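PDB 6OTV: putative isomerase YbhH from Escherichia coli, which is of unknown specific function but is probably an isomerase of the PrpF family. Local coordinates for residues G260-R266 with I308-P313. Residues are numbered along the deposited sequence; the frame is centred on the assembly and turned at random.
Sequences GGAINVR and INIEHP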
loop_
_atom_site.group_PDB
_atom_site.type_symbol
_atom_site.label_atom_id
_atom_site.label_comp_id
_atom_site.label_asym_id
_atom_site.label_seq_id
_atom_site.Cartn_x
_atom_site.Cartn_y
_atom_site.Cartn_z
ATOM N N GLY A 260 17.596 29.957 -8.953
ATOM C CA GLY A 260 16.470 29.635 -9.804
ATOM C C GLY A 260 15.483 28.628 -9.249
ATOM O O GLY A 260 14.447 28.390 -9.884
ATOM N N GLY A 261 15.759 28.034 -8.092
ATOM C CA GLY A 261 14.866 27.055 -7.511
ATOM C C GLY A 261 13.645 27.689 -6.867
ATOM O O GLY A 261 13.359 28.878 -7.018
ATOM N N ALA A 262 12.916 26.862 -6.118
ATOM C CA ALA A 262 11.708 27.313 -5.438
ATOM C C ALA A 262 11.980 27.893 -4.058
ATOM O O ALA A 262 11.245 28.784 -3.618
ATOM C CB ALA A 262 10.708 26.158 -5.309
ATOM N N ILE A 263 13.013 27.416 -3.364
ATOM C CA ILE A 263 13.253 27.808 -1.981
ATOM C C ILE A 263 14.660 27.375 -1.597
ATOM O O ILE A 263 15.225 26.458 -2.201
ATOM C CB ILE A 263 12.175 27.174 -1.060
ATOM C CG1 ILE A 263 12.229 27.751 0.355
ATOM C CG2 ILE A 263 12.320 25.671 -1.036
ATOM C CD1 ILE A 263 11.059 27.325 1.219
ATOM N N ASN A 264 15.233 28.050 -0.605
ATOM C CA ASN A 264 16.521 27.692 -0.033
ATOM C C ASN A 264 16.318 27.319 1.430
ATOM O O ASN A 264 15.549 27.972 2.143
ATOM C CB ASN A 264 17.519 28.848 -0.159
ATOM C CG ASN A 264 18.779 28.625 0.654
ATOM O OD1 ASN A 264 19.660 27.856 0.263
ATOM N ND2 ASN A 264 18.870 29.298 1.793
ATOM N N VAL A 265 16.994 26.263 1.883
ATOM C CA VAL A 265 16.755 25.740 3.220
ATOM C C VAL A 265 18.077 25.505 3.939
ATOM O O VAL A 265 19.130 25.313 3.325
ATOM C CB VAL A 265 15.920 24.434 3.204
ATOM C CG1 VAL A 265 14.598 24.636 2.467
ATOM C CG2 VAL A 265 16.717 23.289 2.596
ATOM N N ARG A 266 18.002 25.534 5.268
ATOM C CA ARG A 266 19.080 25.100 6.152
ATOM C C ARG A 266 18.480 24.084 7.113
ATOM O O ARG A 266 17.646 24.438 7.953
ATOM C CB ARG A 266 19.702 26.279 6.903
ATOM C CG ARG A 266 20.530 27.204 6.021
ATOM C CD ARG A 266 21.695 26.452 5.391
ATOM N NE ARG A 266 22.511 27.302 4.525
ATOM C CZ ARG A 266 22.328 27.439 3.213
ATOM N NH1 ARG A 266 21.347 26.789 2.598
ATOM N NH2 ARG A 266 23.128 28.231 2.511
ATOM N N ILE A 308 9.458 20.892 -7.901
ATOM C CA ILE A 308 9.789 21.871 -6.873
ATOM C C ILE A 308 11.257 21.678 -6.518
ATOM O O ILE A 308 11.640 20.639 -5.966
ATOM C CB ILE A 308 8.894 21.730 -5.638
ATOM C CG1 ILE A 308 7.433 21.919 -6.039
ATOM C CG2 ILE A 308 9.296 22.729 -4.575
ATOM C CD1 ILE A 308 6.475 21.901 -4.879
ATOM N N ASN A 309 12.078 22.670 -6.845
ATOM C CA ASN A 309 13.519 22.594 -6.638
ATOM C C ASN A 309 13.870 23.213 -5.287
ATOM O O ASN A 309 13.582 24.393 -5.048
ATOM C CB ASN A 309 14.239 23.302 -7.786
ATOM C CG ASN A 309 15.744 23.226 -7.671
ATOM O OD1 ASN A 309 16.379 24.113 -7.103
ATOM N ND2 ASN A 309 16.327 22.168 -8.221
ATOM N N ILE A 310 14.475 22.416 -4.406
ATOM C CA ILE A 310 14.844 22.834 -3.054
ATOM C C ILE A 310 16.354 23.030 -3.007
ATOM O O ILE A 310 17.116 22.079 -3.222
ATOM C CB ILE A 310 14.418 21.809 -1.991
ATOM C CG1 ILE A 310 12.997 21.294 -2.243
ATOM C CG2 ILE A 310 14.547 22.408 -0.593
ATOM C CD1 ILE A 310 11.927 22.315 -2.030
ATOM N N GLU A 311 16.785 24.246 -2.690
ATOM C CA GLU A 311 18.204 24.554 -2.585
ATOM C C GLU A 311 18.690 24.337 -1.157
ATOM O O GLU A 311 17.964 24.596 -0.192
ATOM C CB GLU A 311 18.475 25.993 -3.037
ATOM C CG GLU A 311 18.102 26.232 -4.499
ATOM C CD GLU A 311 18.363 27.652 -4.972
ATOM O OE1 GLU A 311 18.724 28.514 -4.142
ATOM O OE2 GLU A 311 18.205 27.905 -6.186
ATOM N N HIS A 312 19.918 23.852 -1.032
ATOM C CA HIS A 312 20.519 23.536 0.256
ATOM C C HIS A 312 22.003 23.856 0.158
ATOM O O HIS A 312 22.503 24.179 -0.926
ATOM C CB HIS A 312 20.266 22.065 0.633
ATOM C CG HIS A 312 20.792 21.078 -0.361
ATOM N ND1 HIS A 312 22.122 20.724 -0.428
ATOM C CD2 HIS A 312 20.162 20.362 -1.322
ATOM C CE1 HIS A 312 22.291 19.837 -1.392
ATOM N NE2 HIS A 312 21.118 19.599 -1.949
ATOM N N PRO A 313 22.737 23.803 1.282
ATOM C CA PRO A 313 24.141 24.266 1.263
ATOM C C PRO A 313 25.021 23.689 0.162
ATOM O O PRO A 313 25.952 24.375 -0.278
ATOM C CB PRO A 313 24.652 23.848 2.645
ATOM C CG PRO A 313 23.466 23.950 3.509
ATOM C CD PRO A 313 22.296 23.523 2.665
#
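Glu-311 and Gly-261 meet where the carboxylate reaches back to the turn that leads into strand 263-266. Its CG stands anti to the carbonyl carbon (chi1 -62°) and the chain beyond is extended, which carries the carboxylate past Ile-263 O. Glu-311 OE2 accepts Gly-261 N at 3.1 Å, the donor lying well out of the plane of the carboxylate (41°). The same carboxylate also accepts the backbone N-H groups of Gln-258 and Lys-259, so three amides of the turn converge on one side chain.

Beyond it strands 263-267 and 306-312 pair in parallel, Ile-263 beside Ile-310 and Asn-264 beside Glu-311, within the diaminopimelate epimerase-like fold of the PrpF family. Glu-311 N gives a nearly straight bond to Ile-263 O (2.8 Å), and Glu-311 O receives Val-265 N at the same length. Earlier, Ala-262 N binds Asn-309 O.

On the opposite face from Glu-311, Ile-263 and Ile-310 run alongside one another in the same direction, CG2 of Ile-263 3.5 Å from CD1 of Ile-310. Val-265 sets CG1 at 3.8 Å from Ile-310 CG2. Helix 279-290, between the two strands in sequence, packs here through Ile-285 and Ser-286.

At the far end Arg-266 bends at chi2 (-61°), and Pro-313 CG lies over its guanidinium near the margin. Arg-266 NH1 donates to Val-265 O and to Asn-264 OD1, whose amide is also held through ND2 by Ser-255 OG; NE binds Glu-212 O.

The chemistry thus differs by face: apolar packing dominates toward the helix, whereas the buried carboxylate, probably stabilised as an anion by its backbone donors, ties the turn to the neighbouring strand.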